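Local coordinates for ribose transcriptional regulator (Enterococcus faecium DO, PDB 4RK1), which binds ribose in the cleft of its periplasmic-binding-protein-like domain and, as a LacI family member, probably regulates transcription by binding DNA, at residues R143-G146 with F147-A150; M118-S122 with L123-T127; P20-S23 with T24-R27. All blocks are in the same frame, centred on the assembly; numbering follows the deposited sequence.

Contact 1: R143-G146 with F147-A150. With RIB (alpha-D-ribofuranose), chain K.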
# COMPACT_ATOMS: atom_id res chain seq x y z
N ARG B 143 14.02 0.50 18.33
CA ARG B 143 14.97 0.75 17.23
C ARG B 143 15.87 1.93 17.58
O ARG B 143 17.08 1.90 17.35
CB ARG B 143 14.25 1.05 15.91
CG ARG B 143 13.31 -0.03 15.45
CD ARG B 143 12.50 0.37 14.22
NE ARG B 143 11.39 -0.56 14.03
CZ ARG B 143 10.43 -0.43 13.12
NH1 ARG B 143 10.43 0.61 12.28
NH2 ARG B 143 9.47 -1.34 13.06
N ILE B 144 15.26 2.97 18.12
CA ILE B 144 16.00 4.18 18.48
C ILE B 144 17.02 3.87 19.58
O ILE B 144 18.17 4.31 19.51
CB ILE B 144 15.04 5.33 18.88
CG1 ILE B 144 14.22 5.78 17.66
CG2 ILE B 144 15.80 6.50 19.48
CD1 ILE B 144 13.06 6.71 17.99
N GLU B 145 16.61 3.06 20.55
CA GLU B 145 17.51 2.65 21.62
C GLU B 145 18.69 1.84 21.09
O GLU B 145 19.83 2.05 21.51
CB GLU B 145 16.75 1.84 22.69
CG GLU B 145 15.72 2.65 23.47
CD GLU B 145 16.35 3.81 24.22
OE1 GLU B 145 17.30 3.55 24.98
OE2 GLU B 145 15.89 4.96 24.05
N GLY B 146 18.43 0.94 20.15
CA GLY B 146 19.51 0.17 19.54
C GLY B 146 20.47 1.06 18.77
O GLY B 146 21.69 0.85 18.78
N PHE B 147 19.90 2.05 18.09
CA PHE B 147 20.71 3.04 17.39
C PHE B 147 21.60 3.82 18.36
O PHE B 147 22.77 4.08 18.07
CB PHE B 147 19.81 3.98 16.62
CG PHE B 147 20.54 4.89 15.69
CD1 PHE B 147 20.85 4.47 14.41
CD2 PHE B 147 20.90 6.17 16.09
CE1 PHE B 147 21.51 5.31 13.54
CE2 PHE B 147 21.57 7.00 15.22
CZ PHE B 147 21.88 6.57 13.95
N LYS B 148 21.05 4.20 19.50
CA LYS B 148 21.82 4.90 20.53
C LYS B 148 22.93 4.03 21.13
O LYS B 148 23.98 4.53 21.50
CB LYS B 148 20.91 5.43 21.64
CG LYS B 148 20.10 6.64 21.22
CD LYS B 148 19.06 7.00 22.27
CE LYS B 148 18.44 8.36 21.98
NZ LYS B 148 17.38 8.71 22.96
N SER B 149 22.68 2.73 21.23
CA SER B 149 23.70 1.77 21.64
C SER B 149 24.89 1.78 20.68
O SER B 149 26.03 1.71 21.12
CB SER B 149 23.09 0.36 21.73
OG SER B 149 24.02 -0.58 22.23
N ALA B 150 24.62 1.87 19.38
CA ALA B 150 25.69 2.02 18.39
C ALA B 150 26.47 3.32 18.59
O ALA B 150 27.69 3.32 18.51
CB ALA B 150 25.13 1.94 16.97
O5 RIB K . 6.67 0.86 8.39
C5 RIB K . 5.63 0.96 9.38
C4 RIB K . 6.26 0.72 10.68
O4 RIB K . 5.28 0.76 11.74
C3 RIB K . 6.86 -0.66 10.46
O3 RIB K . 8.26 -0.49 10.64
C2 RIB K . 6.14 -1.53 11.46
O2 RIB K . 7.01 -2.34 12.23
C1 RIB K . 5.21 -0.58 12.24
O1 RIB K . 5.42 -0.64 13.64

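Contact 2: M118-S122 with L123-T127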
# COMPACT_ATOMS: atom_id res chain seq x y z
N MSE B 118 25.48 1.30 13.37
CA MSE B 118 26.85 0.80 13.13
C MSE B 118 27.25 0.99 11.69
O MSE B 118 28.42 1.30 11.40
CB MSE B 118 27.02 -0.67 13.55
CG MSE B 118 26.80 -0.91 15.04
SE MSE B 118 28.16 -0.06 16.21
CE MSE B 118 29.59 -1.36 15.81
N HIS B 119 26.29 0.86 10.78
CA HIS B 119 26.57 1.07 9.36
C HIS B 119 26.95 2.53 9.06
O HIS B 119 27.98 2.80 8.43
CB HIS B 119 25.37 0.66 8.51
CG HIS B 119 25.56 0.90 7.05
ND1 HIS B 119 26.44 0.17 6.28
CD2 HIS B 119 24.98 1.79 6.21
CE1 HIS B 119 26.40 0.60 5.03
NE2 HIS B 119 25.52 1.58 4.96
N LEU B 120 26.11 3.47 9.50
CA LEU B 120 26.39 4.90 9.29
C LEU B 120 27.70 5.33 9.96
O LEU B 120 28.48 6.08 9.38
CB LEU B 120 25.23 5.77 9.80
CG LEU B 120 23.93 5.75 8.97
CD1 LEU B 120 22.85 6.59 9.63
CD2 LEU B 120 24.17 6.22 7.55
N LEU B 121 27.94 4.85 11.18
CA LEU B 121 29.15 5.19 11.91
C LEU B 121 30.39 4.57 11.28
O LEU B 121 31.43 5.22 11.23
CB LEU B 121 29.04 4.77 13.38
CG LEU B 121 27.96 5.52 14.16
CD1 LEU B 121 27.53 4.75 15.40
CD2 LEU B 121 28.41 6.93 14.52
N SER B 122 30.29 3.35 10.75
CA SER B 122 31.43 2.74 10.04
C SER B 122 31.82 3.55 8.81
O SER B 122 32.97 3.51 8.38
CB SER B 122 31.11 1.31 9.59
OG SER B 122 30.19 1.32 8.51
N LEU B 123 30.86 4.27 8.25
CA LEU B 123 31.11 5.11 7.08
C LEU B 123 31.69 6.48 7.42
O LEU B 123 32.03 7.26 6.53
CB LEU B 123 29.81 5.27 6.26
CG LEU B 123 29.33 4.00 5.58
CD1 LEU B 123 27.92 4.21 5.05
CD2 LEU B 123 30.26 3.56 4.46
N GLY B 124 31.79 6.79 8.71
CA GLY B 124 32.43 8.03 9.15
C GLY B 124 31.44 9.14 9.47
O GLY B 124 31.86 10.26 9.77
N HIS B 125 30.14 8.86 9.39
CA HIS B 125 29.14 9.88 9.75
C HIS B 125 29.12 10.00 11.26
O HIS B 125 29.01 9.00 11.97
CB HIS B 125 27.75 9.53 9.17
CG HIS B 125 27.75 9.43 7.68
ND1 HIS B 125 27.77 10.55 6.87
CD2 HIS B 125 27.84 8.37 6.85
CE1 HIS B 125 27.82 10.17 5.61
NE2 HIS B 125 27.87 8.85 5.57
N GLN B 126 29.26 11.22 11.75
CA GLN B 126 29.29 11.47 13.18
C GLN B 126 28.17 12.40 13.63
O GLN B 126 27.78 12.37 14.80
CB GLN B 126 30.64 12.05 13.59
CG GLN B 126 31.83 11.27 13.05
CD GLN B 126 33.12 11.58 13.77
OE1 GLN B 126 34.04 12.17 13.20
NE2 GLN B 126 33.19 11.21 15.05
N THR B 127 27.68 13.24 12.73
CA THR B 127 26.49 14.03 12.99
C THR B 127 25.38 13.40 12.17
O THR B 127 25.42 13.41 10.94
CB THR B 127 26.68 15.51 12.61
OG1 THR B 127 27.88 16.00 13.24
CG2 THR B 127 25.50 16.34 13.09
O HOH W 1 31.83 7.59 12.53

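Contact 3: P20-S23 with T24-R27. With RIB (alpha-D-ribofuranose), chain K.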
# COMPACT_ATOMS: atom_id res chain seq x y z
N PRO B 20 2.81 -0.00 2.95
CA PRO B 20 3.04 -1.34 2.35
C PRO B 20 3.47 -2.42 3.35
O PRO B 20 3.23 -3.62 3.11
CB PRO B 20 4.14 -1.07 1.31
CG PRO B 20 3.96 0.36 0.96
CD PRO B 20 3.56 1.04 2.23
N PHE B 21 4.13 -2.03 4.45
CA PHE B 21 4.45 -2.97 5.51
C PHE B 21 3.20 -3.74 5.95
O PHE B 21 3.23 -4.96 6.05
CB PHE B 21 5.09 -2.25 6.71
CG PHE B 21 5.37 -3.17 7.86
CD1 PHE B 21 6.54 -3.91 7.90
CD2 PHE B 21 4.43 -3.35 8.87
CE1 PHE B 21 6.77 -4.80 8.94
CE2 PHE B 21 4.66 -4.24 9.90
CZ PHE B 21 5.85 -4.96 9.94
N PHE B 22 2.10 -3.03 6.22
CA PHE B 22 0.91 -3.68 6.76
C PHE B 22 0.11 -4.42 5.71
O PHE B 22 -0.53 -5.42 6.03
CB PHE B 22 0.05 -2.68 7.53
CG PHE B 22 0.71 -2.21 8.78
CD1 PHE B 22 0.91 -3.09 9.82
CD2 PHE B 22 1.18 -0.92 8.89
CE1 PHE B 22 1.56 -2.69 10.97
CE2 PHE B 22 1.82 -0.50 10.04
CZ PHE B 22 2.02 -1.39 11.07
N SER B 23 0.15 -3.97 4.46
CA SER B 23 -0.53 -4.72 3.40
C SER B 23 0.26 -6.00 3.07
O SER B 23 -0.34 -7.04 2.83
CB SER B 23 -0.81 -3.86 2.17
OG SER B 23 0.34 -3.20 1.70
N THR B 24 1.59 -5.94 3.11
CA THR B 24 2.38 -7.16 2.92
C THR B 24 2.22 -8.12 4.10
O THR B 24 2.18 -9.32 3.91
CB THR B 24 3.86 -6.83 2.67
OG1 THR B 24 3.96 -6.12 1.44
CG2 THR B 24 4.69 -8.09 2.59
N LEU B 25 2.12 -7.57 5.32
CA LEU B 25 1.83 -8.38 6.50
C LEU B 25 0.54 -9.15 6.30
O LEU B 25 0.48 -10.36 6.53
CB LEU B 25 1.69 -7.49 7.73
CG LEU B 25 1.37 -8.22 9.04
CD1 LEU B 25 2.65 -8.82 9.61
CD2 LEU B 25 0.75 -7.25 10.04
N MSE B 26 -0.49 -8.43 5.88
CA MSE B 26 -1.78 -9.04 5.57
C MSE B 26 -1.70 -10.14 4.56
O MSE B 26 -2.32 -11.18 4.74
CB MSE B 26 -2.73 -7.98 5.03
CG MSE B 26 -3.79 -7.73 6.07
SE MSE B 26 -5.07 -9.20 5.88
CE MSE B 26 -5.96 -8.20 4.40
N ARG B 27 -0.95 -9.93 3.50
CA ARG B 27 -0.74 -10.99 2.49
C ARG B 27 -0.12 -12.25 3.09
O ARG B 27 -0.49 -13.36 2.72
CB ARG B 27 0.12 -10.49 1.32
CG ARG B 27 -0.68 -9.95 0.14
CD ARG B 27 0.20 -9.71 -1.09
NE ARG B 27 0.89 -10.91 -1.56
CZ ARG B 27 2.20 -11.15 -1.45
NH1 ARG B 27 2.70 -12.29 -1.92
NH2 ARG B 27 3.03 -10.27 -0.87
O5 RIB K . 6.67 0.86 8.39
C5 RIB K . 5.63 0.96 9.38
C4 RIB K . 6.26 0.72 10.68
O4 RIB K . 5.28 0.76 11.74
C3 RIB K . 6.86 -0.66 10.46
O3 RIB K . 8.26 -0.49 10.64
C2 RIB K . 6.14 -1.53 11.46
O2 RIB K . 7.01 -2.34 12.23
C1 RIB K . 5.21 -0.58 12.24
O1 RIB K . 5.42 -0.64 13.64
O HOH W 2 2.16 -4.36 0.20

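Contact 1: R143-G146 with F147-A150
Helix 138-153 is the crossover of a beta-alpha-beta unit between strands 128-133 and 161-166, and its turn at Arg-143 to Phe-147 links the ribose pocket to the packing of the sheet. Phe-147 N donates to Arg-143 O (2.9 Å), and Lys-148 to Ile-144, Ser-149 to Glu-145 and Ala-150 to Gly-146 repeat this i to i+4 pattern.

With CG anti to the backbone N (chi1 -171°), the ring of Phe-147 packs on Ile-128 and Leu-130 of strand 128-133 and meets the ring of Phe-189. Ile-144 and Lys-148 run side by side in the same direction, and the methyl CG2 of Ile-144 lies 4.1 Å from CE of the extended lysine chain. Glu-145 bends at chi2 and passes across that chain. Its OE2 stays 4.2 Å from Lys-148 NZ, too far for a salt bridge, so any attraction between the two charges is probably modest.

Arg-143 reaches to the sugar, its chain stretched from CG to NE. A salt bridge from NE to Asp-109 probably helps to fix the rotation of the guanidinium, which presents its edge to the sugar. RIB O3 takes bonds from both terminal nitrogens, Arg-143 NH1 at 2.9 Å and Arg-143 NH2 at 2.8 Å, while NH2 makes a further, weak bond to RIB O2 at 2.8 Å (128° at the hydrogen).

Contact 2: M118-S122 with L123-T127
The last turn of helix 109-122, around Leu-121, closes in a Schellman motif at Gly-124, whose positive phi (98°) swings the chain out of the helix. Two backbone bonds define the reversal: His-125 N reaches back to Leu-120 O (3.2 Å), and inside that loop Gly-124 N donates to Leu-121 O (3.0 Å) from above the carbonyl plane. Gly-124 has no CB to jam against the carbonyl O of Leu-123 at these backbone angles. A water donates to Leu-121 O and to His-125 O, bridging the helix end to the departing loop.

The carbonyl of His-119 shows how a helix end can recruit a side chain. Its oxygen accepts from Leu-123 N and, more closely, from Ser-122 OG at 2.7 Å, both arriving on the same face of the carbonyl plane. Ser-122 can do this because its OG sits between the backbone N and the carbonyl carbon (chi1 72°), turned back toward the preceding turn.

The side chains of His-119 and Leu-123 cross at a slant, and the methyl CD1 of Leu-123 lies over one face of the imidazole in a CH-pi contact, 4.0 Å from the ring centroid. His-119 NE2 is hydrogen-bonded to Thr-276, a bond that would steady the ring under the methyl.

His-125 is hydrogen-bonded through ND1 to Thr-186 OG1, just before strand 187-190, and through NE2 to Ala-277 O in the C-terminal segment. The imidazole is turned edge-on to Leu-120 O, which lies in the ring plane 3.5 Å from His-125 CD2.

Contact 3: P20-S23 with T24-R27
Pro-20 O, in the first turn of helix 20-33, receives Thr-24 N at 2.8 Å with a nearly straight N-H (162°). One water is hydrogen-bonded to the hydroxyls of both Ser-23 and Thr-24, lying 2.6 Å from Ser-23 OG and 2.8 Å from Thr-24 OG1. The water can span the pair because Ser-23 holds OG between its backbone N and carbonyl carbon (chi1 53°), directed back toward the helix start. The next three amides continue the ladder: Leu-25 to Phe-21, Met-26 to Phe-22 and Arg-27 to Ser-23.

The opposite flank is aromatic. Phe-21 and Phe-22 meet edge to face: CD2 of Phe-21 stands 3.5 Å above the ring plane of Phe-22, over its centre, while CE1 of Phe-22 lies at the edge of the Phe-21 ring. Leu-25 runs alongside Phe-22 in the same direction, its CD2 at the ring edge, 4.2 Å from Phe-22 CD1. Leu-25 also touches Leu-242 of helix 239-255, and the selenomethionine Met-26 packs on strands 9-14 and 39-44.

Both rings reach the sugar. Phe-21, its CG anti to the backbone N (chi1 177°), turns one face to the furanose, with RIB C2 lying 3.4 Å above the ring plane, toward the rim. Phe-22 brings CZ to within 3.5 Å of RIB C1, at a slant to the ring. The bound ribose thus meets aromatic carbon here, while Asp-94, Arg-143 and other polar residues bind its hydroxyls. An aromatic face laid against a sugar carbon in this way is typical of the sugar-binding cleft of the periplasmic-binding-protein fold.

How the contacts relate
The three contacts come in the order 3, 2, 1 along the chain and sample two halves of one ligand-binding fold. Contact 3 opens the crossover helix 20-33 between strands 9-14 and 39-44. Contacts 1 and 2 lie on the other side of the chain's centre, in helix 138-153 and at the end of helix 109-122, which a short loop connects to strand 128-133. Their centres are about 13 Å apart, and they touch where Ala-150 packs on Met-118 and Leu-121. Contacts 1 and 3, with centres about 25 Å apart, do not touch, yet both reach the ribose, which bridges them across the cleft. Contact 2, centred about 31 Å from contact 3, is structural packing that never touches the sugar.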